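Local coordinates for protein flavin-dependent monooxygenase, oxygenase subunit HsaA (Rhodococcus sp., PDB 2RFQ) that hydroxylates the phenolic secosteroid 3-HSA to the catechol 3,4-DHSA with reduced FMN and dioxygen, a step of cholesterol catabolism, at residues A63-Y69 with V301-Y305; W94-F99 with V207-M213; I334-D338 with A362-R366. All coordinates share one frame; numbering follows the deposited sequence.

Contact 1 (A63-Y69 with V301-Y305); sequences ADPVLFY and VADEY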
ATOM      1  N   ALA A  63     -33.306 -17.638 -10.432  1.00  8.75           N
ATOM      2  CA  ALA A  63     -33.042 -17.453  -9.015  1.00  9.23           C
ATOM      3  C   ALA A  63     -32.693 -16.019  -8.660  1.00  8.98           C
ATOM      4  O   ALA A  63     -32.291 -15.240  -9.529  1.00 10.18           O
ATOM      5  CB  ALA A  63     -31.889 -18.371  -8.590  1.00 10.33           C
ATOM      6  N   ASP A  64     -32.842 -15.689  -7.381  1.00  9.17           N
ATOM      7  CA  ASP A  64     -32.149 -14.551  -6.755  1.00  8.72           C
ATOM      8  C   ASP A  64     -30.678 -14.588  -7.214  1.00  8.17           C
ATOM      9  O   ASP A  64     -29.998 -15.597  -7.046  1.00  8.26           O
ATOM     10  CB  ASP A  64     -32.255 -14.766  -5.233  1.00  8.78           C
ATOM     11  CG  ASP A  64     -31.662 -13.634  -4.404  1.00 10.19           C
ATOM     12  OD1 ASP A  64     -30.773 -12.892  -4.875  1.00  8.75           O
ATOM     13  OD2 ASP A  64     -32.119 -13.512  -3.255  1.00 12.40           O
ATOM     14  N   PRO A  65     -30.181 -13.502  -7.834  1.00  7.21           N
ATOM     15  CA  PRO A  65     -28.805 -13.529  -8.357  1.00  7.44           C
ATOM     16  C   PRO A  65     -27.757 -13.744  -7.286  1.00  7.41           C
ATOM     17  O   PRO A  65     -26.686 -14.275  -7.601  1.00  7.61           O
ATOM     18  CB  PRO A  65     -28.644 -12.170  -9.080  1.00  7.21           C
ATOM     19  CG  PRO A  65     -29.720 -11.303  -8.469  1.00  7.25           C
ATOM     20  CD  PRO A  65     -30.865 -12.227  -8.114  1.00  7.59           C
ATOM     21  N   VAL A  66     -28.064 -13.388  -6.032  1.00  7.39           N
ATOM     22  CA  VAL A  66     -27.093 -13.632  -4.949  1.00  7.61           C
ATOM     23  C   VAL A  66     -26.885 -15.143  -4.774  1.00  7.78           C
ATOM     24  O   VAL A  66     -25.789 -15.592  -4.492  1.00  7.88           O
ATOM     25  CB  VAL A  66     -27.447 -12.933  -3.632  1.00  7.49           C
ATOM     26  CG1 VAL A  66     -26.457 -13.339  -2.525  1.00  8.05           C
ATOM     27  CG2 VAL A  66     -27.413 -11.406  -3.841  1.00  9.31           C
ATOM     28  N   LEU A  67     -27.939 -15.926  -4.944  1.00  7.29           N
ATOM     29  CA  LEU A  67     -27.783 -17.383  -4.863  1.00  7.76           C
ATOM     30  C   LEU A  67     -26.812 -17.868  -5.947  1.00  8.22           C
ATOM     31  O   LEU A  67     -25.920 -18.671  -5.665  1.00  8.45           O
ATOM     32  CB  LEU A  67     -29.148 -18.072  -5.005  1.00  7.64           C
ATOM     33  CG  LEU A  67     -29.083 -19.602  -5.152  1.00  7.93           C
ATOM     34  CD1 LEU A  67     -28.436 -20.321  -3.993  1.00  8.06           C
ATOM     35  CD2 LEU A  67     -30.482 -20.169  -5.364  1.00  8.35           C
ATOM     36  N   PHE A  68     -26.967 -17.351  -7.164  1.00  7.91           N
ATOM     37  CA  PHE A  68     -26.095 -17.743  -8.269  1.00  8.00           C
ATOM     38  C   PHE A  68     -24.633 -17.397  -7.945  1.00  8.49           C
ATOM     39  O   PHE A  68     -23.739 -18.261  -8.079  1.00  7.38           O
ATOM     40  CB  PHE A  68     -26.510 -17.069  -9.583  1.00  8.07           C
ATOM     41  CG  PHE A  68     -25.568 -17.365 -10.715  1.00  8.08           C
ATOM     42  CD1 PHE A  68     -25.611 -18.598 -11.362  1.00  8.58           C
ATOM     43  CD2 PHE A  68     -24.627 -16.409 -11.125  1.00 10.03           C
ATOM     44  CE1 PHE A  68     -24.728 -18.891 -12.413  1.00 10.57           C
ATOM     45  CE2 PHE A  68     -23.717 -16.709 -12.157  1.00 11.32           C
ATOM     46  CZ  PHE A  68     -23.776 -17.940 -12.799  1.00 10.66           C
ATOM     47  N   TYR A  69     -24.375 -16.156  -7.498  1.00  7.68           N
ATOM     48  CA  TYR A  69     -22.980 -15.777  -7.231  1.00  7.45           C
ATOM     49  C   TYR A  69     -22.400 -16.509  -6.019  1.00  7.41           C
ATOM     50  O   TYR A  69     -21.193 -16.774  -5.973  1.00  8.02           O
ATOM     51  CB  TYR A  69     -22.802 -14.261  -7.117  1.00  7.50           C
ATOM     52  CG  TYR A  69     -23.149 -13.535  -8.388  1.00  8.12           C
ATOM     53  CD1 TYR A  69     -22.479 -13.805  -9.584  1.00  8.37           C
ATOM     54  CD2 TYR A  69     -24.175 -12.591  -8.396  1.00  9.03           C
ATOM     55  CE1 TYR A  69     -22.819 -13.141 -10.772  1.00 10.05           C
ATOM     56  CE2 TYR A  69     -24.521 -11.905  -9.570  1.00  9.51           C
ATOM     57  CZ  TYR A  69     -23.834 -12.176 -10.741  1.00  8.96           C
ATOM     58  OH  TYR A  69     -24.197 -11.486 -11.892  1.00  9.21           O
ATOM     59  N   VAL A 301     -25.410  -6.362  -5.558  1.00  7.51           N
ATOM     60  CA  VAL A 301     -26.344  -7.216  -6.303  1.00  7.23           C
ATOM     61  C   VAL A 301     -27.678  -7.325  -5.541  1.00  7.94           C
ATOM     62  O   VAL A 301     -28.754  -7.154  -6.121  1.00  7.40           O
ATOM     63  CB  VAL A 301     -25.739  -8.611  -6.580  1.00  7.73           C
ATOM     64  CG1 VAL A 301     -26.827  -9.563  -7.033  1.00  7.79           C
ATOM     65  CG2 VAL A 301     -24.670  -8.494  -7.684  1.00  8.18           C
ATOM     66  N   ALA A 302     -27.590  -7.595  -4.242  1.00  7.09           N
ATOM     67  CA  ALA A 302     -28.816  -7.707  -3.417  1.00  8.32           C
ATOM     68  C   ALA A 302     -29.677  -6.415  -3.449  1.00  8.84           C
ATOM     69  O   ALA A 302     -30.921  -6.467  -3.538  1.00  8.70           O
ATOM     70  CB  ALA A 302     -28.441  -8.091  -1.973  1.00  9.30           C
ATOM     71  N   ASP A 303     -29.017  -5.267  -3.369  1.00  8.94           N
ATOM     72  CA  ASP A 303     -29.714  -3.981  -3.385  1.00  9.43           C
ATOM     73  C   ASP A 303     -30.396  -3.744  -4.717  1.00  9.15           C
ATOM     74  O   ASP A 303     -31.564  -3.325  -4.767  1.00  8.53           O
ATOM     75  CB  ASP A 303     -28.738  -2.850  -3.059  1.00  9.80           C
ATOM     76  CG  ASP A 303     -28.318  -2.837  -1.590  1.00 12.50           C
ATOM     77  OD1 ASP A 303     -28.794  -3.674  -0.793  1.00 14.18           O
ATOM     78  OD2 ASP A 303     -27.538  -1.941  -1.232  1.00 18.89           O
ATOM     79  N   GLU A 304     -29.696  -4.028  -5.819  1.00  8.32           N
ATOM     80  CA  GLU A 304     -30.335  -3.881  -7.132  1.00  7.55           C
ATOM     81  C   GLU A 304     -31.565  -4.786  -7.221  1.00  6.60           C
ATOM     82  O   GLU A 304     -32.647  -4.359  -7.642  1.00  6.93           O
ATOM     83  CB  GLU A 304     -29.363  -4.202  -8.270  1.00  7.89           C
ATOM     84  CG  GLU A 304     -28.106  -3.299  -8.311  1.00  6.51           C
ATOM     85  CD  GLU A 304     -27.223  -3.561  -9.502  1.00  9.09           C
ATOM     86  OE1 GLU A 304     -27.484  -4.520 -10.258  1.00  7.92           O
ATOM     87  OE2 GLU A 304     -26.238  -2.798  -9.679  1.00  8.11           O
ATOM     88  N   TYR A 305     -31.398  -6.041  -6.808  1.00  6.53           N
ATOM     89  CA  TYR A 305     -32.459  -7.049  -6.959  1.00  6.21           C
ATOM     90  C   TYR A 305     -33.665  -6.696  -6.100  1.00  5.67           C
ATOM     91  O   TYR A 305     -34.813  -6.841  -6.531  1.00  5.80           O
ATOM     92  CB  TYR A 305     -31.919  -8.430  -6.573  1.00  6.40           C
ATOM     93  CG  TYR A 305     -32.869  -9.563  -6.856  1.00  6.77           C
ATOM     94  CD1 TYR A 305     -33.319  -9.830  -8.168  1.00  4.92           C
ATOM     95  CD2 TYR A 305     -33.317 -10.388  -5.813  1.00  6.86           C
ATOM     96  CE1 TYR A 305     -34.195 -10.892  -8.432  1.00  6.03           C
ATOM     97  CE2 TYR A 305     -34.174 -11.449  -6.066  1.00  7.53           C
ATOM     98  CZ  TYR A 305     -34.610 -11.698  -7.364  1.00  7.04           C
ATOM     99  OH  TYR A 305     -35.467 -12.749  -7.591  1.00  8.30           O
TER
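P65 lays its ring CH2 over one face of the Y305 phenol: CD stands 3.4 Å from the centroid of the Y305 ring and 12° off its normal, which meets the criterion for a CH-pi contact centred on the ring. D64 OD1 approaches the same ring obliquely, 3.7 Å from Y305 CD2, with the carboxylate and ring planes moderately inclined. One turn earlier on helix 277-309, V301 divides its methyls between neighbours. CG1 lies 3.7 Å from both P65 CG and V66 CG2, whereas CG2 approaches the Y69 ring obliquely, 3.9 Å from CE2. V66 CG2 also meets A302 CB, on the neighbouring residue of the helix.

These contacts join the first turn of helix 65-76, in the N-terminal helical part of the acyl-CoA dehydrogenase fold, to helix 277-309 of the C-terminal part. The short axis segments run roughly antiparallel, at 156° and 10.1 Å apart.

Behind the first shell, D64 is the N-cap of helix 65-76. With CG anti to the backbone N (chi1 -176°), OD1 accepts from V66 N over 3.0 Å, the N-H coming from above the carboxylate plane. The far end of Y69 is fixed by a hydrogen bond from its OH to the carbonyl of I236 on helix 233-266, a helix that V301 also touches through T235.

Contact 2 (W94-F99 with V207-M213); sequences WHLALF and VLSFKAM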
ATOM      1  N   TRP A  94     -28.787 -16.808 -18.255  1.00  9.09           N
ATOM      2  CA  TRP A  94     -29.441 -15.539 -17.976  1.00  8.75           C
ATOM      3  C   TRP A  94     -29.506 -14.710 -19.277  1.00  9.38           C
ATOM      4  O   TRP A  94     -30.553 -14.171 -19.644  1.00  9.32           O
ATOM      5  CB  TRP A  94     -28.657 -14.781 -16.877  1.00  9.25           C
ATOM      6  CG  TRP A  94     -29.218 -13.418 -16.513  1.00  8.98           C
ATOM      7  CD1 TRP A  94     -30.087 -13.130 -15.488  1.00  9.59           C
ATOM      8  CD2 TRP A  94     -28.938 -12.165 -17.166  1.00  9.51           C
ATOM      9  NE1 TRP A  94     -30.390 -11.774 -15.481  1.00  8.68           N
ATOM     10  CE2 TRP A  94     -29.683 -11.163 -16.487  1.00  9.31           C
ATOM     11  CE3 TRP A  94     -28.124 -11.792 -18.245  1.00  7.84           C
ATOM     12  CZ2 TRP A  94     -29.645  -9.825 -16.855  1.00 10.34           C
ATOM     13  CZ3 TRP A  94     -28.101 -10.422 -18.626  1.00  9.90           C
ATOM     14  CH2 TRP A  94     -28.858  -9.478 -17.931  1.00  9.71           C
ATOM     15  N   HIS A  95     -28.379 -14.603 -19.968  1.00  8.82           N
ATOM     16  CA  HIS A  95     -28.325 -13.803 -21.204  1.00  9.32           C
ATOM     17  C   HIS A  95     -29.308 -14.339 -22.249  1.00  9.79           C
ATOM     18  O   HIS A  95     -30.049 -13.563 -22.871  1.00  8.82           O
ATOM     19  CB  HIS A  95     -26.890 -13.787 -21.770  1.00  9.50           C
ATOM     20  CG  HIS A  95     -26.681 -12.781 -22.869  1.00 10.07           C
ATOM     21  ND1 HIS A  95     -25.506 -12.708 -23.583  1.00  9.47           N
ATOM     22  CD2 HIS A  95     -27.485 -11.803 -23.365  1.00 10.41           C
ATOM     23  CE1 HIS A  95     -25.588 -11.734 -24.477  1.00  9.85           C
ATOM     24  NE2 HIS A  95     -26.772 -11.156 -24.355  1.00 10.65           N
ATOM     25  N   LEU A  96     -29.367 -15.663 -22.411  1.00  9.87           N
ATOM     26  CA  LEU A  96     -30.263 -16.227 -23.418  1.00 10.63           C
ATOM     27  C   LEU A  96     -31.740 -15.943 -23.126  1.00 10.12           C
ATOM     28  O   LEU A  96     -32.545 -15.861 -24.044  1.00 10.32           O
ATOM     29  CB  LEU A  96     -30.031 -17.730 -23.586  1.00 11.46           C
ATOM     30  CG  LEU A  96     -30.736 -18.369 -24.788  1.00 11.93           C
ATOM     31  CD1 LEU A  96     -30.288 -17.763 -26.108  1.00 12.28           C
ATOM     32  CD2 LEU A  96     -30.553 -19.902 -24.808  1.00 12.78           C
ATOM     33  N   ALA A  97     -32.094 -15.806 -21.850  1.00  9.51           N
ATOM     34  CA  ALA A  97     -33.464 -15.466 -21.445  1.00 10.23           C
ATOM     35  C   ALA A  97     -33.941 -14.149 -22.053  1.00 10.37           C
ATOM     36  O   ALA A  97     -35.141 -13.898 -22.100  1.00 10.31           O
ATOM     37  CB  ALA A  97     -33.543 -15.377 -19.931  1.00 10.44           C
ATOM     38  N   LEU A  98     -32.984 -13.309 -22.471  1.00 10.16           N
ATOM     39  CA  LEU A  98     -33.284 -11.997 -23.027  1.00 10.65           C
ATOM     40  C   LEU A  98     -33.462 -12.047 -24.542  1.00 10.34           C
ATOM     41  O   LEU A  98     -34.075 -11.142 -25.120  1.00  9.78           O
ATOM     42  CB  LEU A  98     -32.207 -10.966 -22.649  1.00 11.17           C
ATOM     43  CG  LEU A  98     -31.877 -10.794 -21.157  1.00 14.28           C
ATOM     44  CD1 LEU A  98     -30.662  -9.880 -20.972  1.00 13.38           C
ATOM     45  CD2 LEU A  98     -33.066 -10.219 -20.440  1.00 14.83           C
ATOM     46  N   PHE A  99     -32.949 -13.102 -25.182  1.00  9.29           N
ATOM     47  CA  PHE A  99     -33.131 -13.274 -26.620  1.00  8.71           C
ATOM     48  C   PHE A  99     -34.600 -13.604 -26.906  1.00  9.70           C
ATOM     49  O   PHE A  99     -35.380 -13.925 -25.995  1.00 10.45           O
ATOM     50  CB  PHE A  99     -32.257 -14.406 -27.188  1.00  8.65           C
ATOM     51  CG  PHE A  99     -30.805 -14.031 -27.422  1.00  9.00           C
ATOM     52  CD1 PHE A  99     -30.280 -13.972 -28.721  1.00 10.95           C
ATOM     53  CD2 PHE A  99     -29.946 -13.813 -26.338  1.00  9.42           C
ATOM     54  CE1 PHE A  99     -28.903 -13.680 -28.933  1.00 11.38           C
ATOM     55  CE2 PHE A  99     -28.582 -13.512 -26.545  1.00  9.03           C
ATOM     56  CZ  PHE A  99     -28.060 -13.460 -27.836  1.00 10.44           C
ATOM     57  N   VAL A 207     -30.056 -12.656 -32.816  1.00  9.51           N
ATOM     58  CA  VAL A 207     -29.143 -11.542 -32.542  1.00  9.74           C
ATOM     59  C   VAL A 207     -29.786 -10.565 -31.563  1.00 10.79           C
ATOM     60  O   VAL A 207     -30.951 -10.201 -31.721  1.00 11.89           O
ATOM     61  CB  VAL A 207     -28.745 -10.824 -33.860  1.00 10.71           C
ATOM     62  CG1 VAL A 207     -27.818  -9.637 -33.572  1.00 10.44           C
ATOM     63  CG2 VAL A 207     -28.077 -11.814 -34.786  1.00 10.42           C
ATOM     64  N   LEU A 208     -29.036 -10.166 -30.532  1.00 10.08           N
ATOM     65  CA  LEU A 208     -29.599  -9.298 -29.495  1.00  9.95           C
ATOM     66  C   LEU A 208     -28.701  -8.105 -29.219  1.00  9.54           C
ATOM     67  O   LEU A 208     -27.530  -8.274 -28.895  1.00  9.06           O
ATOM     68  CB  LEU A 208     -29.796 -10.076 -28.194  1.00 10.03           C
ATOM     69  CG  LEU A 208     -30.349  -9.287 -26.994  1.00 10.18           C
ATOM     70  CD1 LEU A 208     -31.738  -8.720 -27.251  1.00 10.74           C
ATOM     71  CD2 LEU A 208     -30.388 -10.185 -25.761  1.00  9.73           C
ATOM     72  N   SER A 209     -29.266  -6.902 -29.327  1.00  9.04           N
ATOM     73  CA  SER A 209     -28.503  -5.692 -29.083  1.00  9.44           C
ATOM     74  C   SER A 209     -28.348  -5.426 -27.578  1.00 10.03           C
ATOM     75  O   SER A 209     -29.302  -5.541 -26.828  1.00 10.35           O
ATOM     76  CB  SER A 209     -29.224  -4.500 -29.723  1.00  9.53           C
ATOM     77  OG  SER A 209     -28.606  -3.299 -29.291  1.00 10.68           O
ATOM     78  N   PHE A 210     -27.149  -5.069 -27.139  1.00 11.02           N
ATOM     79  CA  PHE A 210     -26.985  -4.640 -25.751  1.00 11.93           C
ATOM     80  C   PHE A 210     -27.799  -3.378 -25.412  1.00 12.64           C
ATOM     81  O   PHE A 210     -28.237  -3.214 -24.266  1.00 13.23           O
ATOM     82  CB  PHE A 210     -25.518  -4.445 -25.424  1.00 11.50           C
ATOM     83  CG  PHE A 210     -24.767  -5.730 -25.309  1.00 12.71           C
ATOM     84  CD1 PHE A 210     -24.847  -6.501 -24.145  1.00 12.14           C
ATOM     85  CD2 PHE A 210     -24.018  -6.195 -26.380  1.00 14.29           C
ATOM     86  CE1 PHE A 210     -24.140  -7.707 -24.035  1.00 12.30           C
ATOM     87  CE2 PHE A 210     -23.314  -7.404 -26.284  1.00 12.59           C
ATOM     88  CZ  PHE A 210     -23.379  -8.152 -25.107  1.00 12.05           C
ATOM     89  N   LYS A 211     -28.018  -2.499 -26.395  1.00 12.69           N
ATOM     90  CA  LYS A 211     -28.876  -1.319 -26.182  1.00 13.77           C
ATOM     91  C   LYS A 211     -30.322  -1.713 -25.876  1.00 13.73           C
ATOM     92  O   LYS A 211     -30.958  -1.108 -25.012  1.00 14.46           O
ATOM     93  CB  LYS A 211     -28.809  -0.364 -27.393  1.00 14.14           C
ATOM     94  CG  LYS A 211     -29.411   1.026 -27.144  1.00 18.30           C
ATOM     95  CD  LYS A 211     -28.705   1.726 -25.969  1.00 24.57           C
ATOM     96  CE  LYS A 211     -29.068   3.208 -25.873  1.00 25.65           C
ATOM     97  NZ  LYS A 211     -28.648   3.775 -24.546  1.00 27.58           N
ATOM     98  N   ALA A 212     -30.837  -2.723 -26.580  1.00 13.74           N
ATOM     99  CA  ALA A 212     -32.193  -3.245 -26.335  1.00 13.77           C
ATOM    100  C   ALA A 212     -32.282  -3.794 -24.924  1.00 14.72           C
ATOM    101  O   ALA A 212     -33.296  -3.635 -24.243  1.00 14.72           O
ATOM    102  CB  ALA A 212     -32.543  -4.332 -27.329  1.00 14.19           C
HETATM  103  N   MSE A 213     -31.218  -4.457 -24.491  1.00 14.67           N
HETATM  104  CA  MSE A 213     -31.177  -4.966 -23.133  1.00 15.96           C
HETATM  105  C   MSE A 213     -31.270  -3.825 -22.131  1.00 16.41           C
HETATM  106  O   MSE A 213     -32.114  -3.858 -21.222  1.00 16.24           O
HETATM  107  CB  MSE A 213     -29.917  -5.796 -22.910  1.00 15.73           C
HETATM  108  CG  MSE A 213     -29.992  -7.131 -23.601  1.00 16.16           C
HETATM  109 SE   MSE A 213     -28.239  -8.010 -23.661  1.00 19.07          SE
HETATM  110  CE  MSE A 213     -27.717  -7.831 -21.744  1.00 14.27           C
TER
HETATM  111  O   HOH W   1     -26.385  -9.027 -26.417  1.00  9.16           O
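L208 sets its CB over the middle of the F99 ring face, 3.7 Å from the centroid of the F99 ring and only 9° off the normal, a CH-pi contact. The surfaces that meet belong to the C-terminal part of helix 80-96 and the type I turn L96-F99 that leads out of it, and to strand 207-209 running into helix 210-214. Within the acyl-CoA dehydrogenase fold this joins the N-terminal helical part to the beta domain, where the backbone of L208 pairs with S168 of strand 162-172.

The extended first torsion of L208 (chi1 178°) helps to bring CD2 to the turn, 3.7 Å from L98 CB and equally close to F99 CD2. M213, a selenomethionine, crosses L98 at about a right angle. Its chain bends at chi3 and brings CE to 3.7 Å from L98 CD1, while the same methyl meets the W94 indole at its edge, near the ring plane.

H95 is approached from several directions. F99 CE2 lies over one face of the imidazole, offset toward the rim, and the selenium of M213 comes in obliquely, 3.5 Å from H95 NE2. The F210 ring is also oblique, its plane turned 32° from that of H95. On its other nitrogen, ND1, the imidazole is hydrogen-bonded to the hydroxyl of Y120, an FMN-binding residue by similarity, so H95 probably helps to position that tyrosine.

A water links the two segments: it lies in the H95 ring plane, 3.0 Å from NE2, donates to L208 O at 2.8 Å, and sits over the centre of one face of the F210 ring.

Contact 3 (I334-D338 with A362-R366); sequences ISSID and AHAGR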
ATOM      1  N   ILE A 334      -7.274 -10.511  -4.905  1.00  7.71           N
ATOM      2  CA  ILE A 334      -5.896 -10.769  -5.369  1.00  9.39           C
ATOM      3  C   ILE A 334      -4.872 -10.299  -4.330  1.00  9.26           C
ATOM      4  O   ILE A 334      -3.910 -11.014  -4.041  1.00  9.34           O
ATOM      5  CB  ILE A 334      -5.661 -10.132  -6.736  1.00 10.24           C
ATOM      6  CG1 ILE A 334      -6.575 -10.824  -7.757  1.00 11.52           C
ATOM      7  CG2 ILE A 334      -4.209 -10.296  -7.153  1.00 11.40           C
ATOM      8  CD1 ILE A 334      -6.725 -10.089  -9.073  1.00 12.54           C
ATOM      9  N   SER A 335      -5.061  -9.099  -3.777  1.00  9.21           N
ATOM     10  CA  SER A 335      -4.148  -8.617  -2.724  1.00  9.91           C
ATOM     11  C   SER A 335      -4.070  -9.594  -1.554  1.00  9.28           C
ATOM     12  O   SER A 335      -2.991  -9.849  -1.006  1.00  8.87           O
ATOM     13  CB  SER A 335      -4.601  -7.242  -2.260  1.00 10.80           C
ATOM     14  OG  SER A 335      -3.789  -6.736  -1.209  1.00 15.63           O
ATOM     15  N   SER A 336      -5.221 -10.158  -1.186  1.00  8.60           N
ATOM     16  CA  SER A 336      -5.296 -11.104  -0.078  1.00  8.22           C
ATOM     17  C   SER A 336      -4.587 -12.412  -0.409  1.00  8.07           C
ATOM     18  O   SER A 336      -3.829 -12.938   0.423  1.00  8.05           O
ATOM     19  CB  SER A 336      -6.755 -11.326   0.269  1.00  8.66           C
ATOM     20  OG  SER A 336      -7.307 -10.064   0.690  1.00  7.74           O
ATOM     21  N   ILE A 337      -4.802 -12.929  -1.619  1.00  7.20           N
ATOM     22  CA  ILE A 337      -4.103 -14.168  -2.031  1.00  7.70           C
ATOM     23  C   ILE A 337      -2.590 -13.891  -2.031  1.00  7.51           C
ATOM     24  O   ILE A 337      -1.776 -14.718  -1.560  1.00  7.59           O
ATOM     25  CB  ILE A 337      -4.557 -14.647  -3.429  1.00  7.91           C
ATOM     26  CG1 ILE A 337      -6.017 -15.097  -3.343  1.00  8.77           C
ATOM     27  CG2 ILE A 337      -3.670 -15.825  -3.903  1.00  8.58           C
ATOM     28  CD1 ILE A 337      -6.670 -15.218  -4.680  1.00  9.68           C
ATOM     29  N   ASP A 338      -2.208 -12.725  -2.550  1.00  8.11           N
ATOM     30  CA  ASP A 338      -0.792 -12.351  -2.579  1.00  8.53           C
ATOM     31  C   ASP A 338      -0.179 -12.378  -1.174  1.00  8.48           C
ATOM     32  O   ASP A 338       0.935 -12.928  -0.986  1.00  9.33           O
ATOM     33  CB  ASP A 338      -0.606 -10.971  -3.217  1.00  8.54           C
ATOM     34  CG  ASP A 338      -0.767 -11.008  -4.731  1.00  9.71           C
ATOM     35  OD1 ASP A 338      -0.974 -12.106  -5.285  1.00  9.55           O
ATOM     36  OD2 ASP A 338      -0.689  -9.944  -5.374  1.00 12.22           O
ATOM     37  N   ALA A 362      -5.910 -16.388  -9.978  1.00  6.35           N
ATOM     38  CA  ALA A 362      -6.495 -15.057  -9.674  1.00  6.92           C
ATOM     39  C   ALA A 362      -5.822 -13.998 -10.526  1.00  7.31           C
ATOM     40  O   ALA A 362      -6.485 -13.114 -11.079  1.00  7.07           O
ATOM     41  CB  ALA A 362      -6.373 -14.733  -8.173  1.00  7.18           C
ATOM     42  N   HIS A 363      -4.498 -14.102 -10.682  1.00  6.28           N
ATOM     43  CA  HIS A 363      -3.800 -13.109 -11.498  1.00  7.27           C
ATOM     44  C   HIS A 363      -4.167 -13.218 -12.971  1.00  7.36           C
ATOM     45  O   HIS A 363      -4.172 -12.218 -13.713  1.00  7.96           O
ATOM     46  CB  HIS A 363      -2.292 -13.190 -11.264  1.00  7.13           C
ATOM     47  CG  HIS A 363      -1.869 -12.528 -10.002  1.00  7.62           C
ATOM     48  ND1 HIS A 363      -1.618 -11.170  -9.922  1.00  7.78           N
ATOM     49  CD2 HIS A 363      -1.721 -13.019  -8.748  1.00  8.24           C
ATOM     50  CE1 HIS A 363      -1.301 -10.860  -8.674  1.00  8.82           C
ATOM     51  NE2 HIS A 363      -1.365 -11.961  -7.941  1.00  7.11           N
ATOM     52  N   ALA A 364      -4.566 -14.418 -13.393  1.00  6.13           N
ATOM     53  CA  ALA A 364      -5.003 -14.581 -14.764  1.00  6.54           C
ATOM     54  C   ALA A 364      -6.397 -13.993 -14.927  1.00  6.71           C
ATOM     55  O   ALA A 364      -6.662 -13.285 -15.911  1.00  7.19           O
ATOM     56  CB  ALA A 364      -4.976 -16.044 -15.188  1.00  6.85           C
ATOM     57  N   GLY A 365      -7.284 -14.267 -13.969  1.00  6.27           N
ATOM     58  CA  GLY A 365      -8.668 -13.750 -14.032  1.00  6.27           C
ATOM     59  C   GLY A 365      -8.663 -12.219 -14.045  1.00  6.63           C
ATOM     60  O   GLY A 365      -9.531 -11.576 -14.637  1.00  6.27           O
ATOM     61  N   ARG A 366      -7.660 -11.641 -13.382  1.00  6.56           N
ATOM     62  CA  ARG A 366      -7.517 -10.193 -13.247  1.00  6.95           C
ATOM     63  C   ARG A 366      -7.483  -9.471 -14.596  1.00  6.70           C
ATOM     64  O   ARG A 366      -7.863  -8.302 -14.675  1.00  6.86           O
ATOM     65  CB  ARG A 366      -6.249  -9.898 -12.443  1.00  6.26           C
ATOM     66  CG  ARG A 366      -5.827  -8.407 -12.425  1.00  6.93           C
ATOM     67  CD  ARG A 366      -6.838  -7.492 -11.708  1.00  8.69           C
ATOM     68  NE  ARG A 366      -6.277  -6.147 -11.697  1.00  9.14           N
ATOM     69  CZ  ARG A 366      -6.300  -5.310 -12.727  1.00  8.16           C
ATOM     70  NH1 ARG A 366      -5.682  -4.128 -12.605  1.00 10.05           N
ATOM     71  NH2 ARG A 366      -6.916  -5.631 -13.870  1.00  7.92           N
TER
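I334 opens the contact by sending its two branches to different partners. CG2 rests over one face of the H363 imidazole, 3.3 Å from CE1 and offset toward the rim, a CH-pi contact. The longer branch carries CD1 to 3.4 Å from R366 CB and 3.6 Å from A362 O. One turn on, I337 CD1 meets A362 CB at 3.5 Å.

The two segments belong to helices 316-344 and 354-365 of the C-terminal helical bundle of the acyl-CoA dehydrogenase fold, and helix 233-266 packs against both I334 and A362 through I245.

D338 supplies the polar end. With chi2 near zero (-3°), its carboxylate lies within 6° of the H363 ring plane. OD1 accepts from H363 NE2 over 2.7 Å through its syn lone pair, with an N-H...O angle of 177°. This near-coplanar bond fixes the ring's rotation while I334 supports one face. A leucine in place of H363 removes the N-H and the flat ring, and would probably leave D338 OD1 without this partner and I334 CG2 without a surface to rest on. A third subunit of the tetramer also touches here: its E342 forms a salt bridge with R366 NH1, and its F341 packs on H363.

In the fold
From the N terminus, the chain first passes 63-69, at the start of helix 65-76, and then 94-99, in and just beyond the C-terminal part of the next helix, 80-96. It crosses most of the beta domain before 207-213 closes contact 2 over 107 intervening residues. Contact 1 closes only at 301-305, on helix 277-309, so contact 2 is nested inside its larger loop. Contact 3 follows in series, closing a short loop of 23 residues between its two segments, on helices 316-344 and 354-365. Contact 1 thus ties the N-terminal helices to the C-terminal bundle, contact 2 ties them to the beta domain, and contact 3 stays within the bundle, its centre 31 Å from that of contact 2.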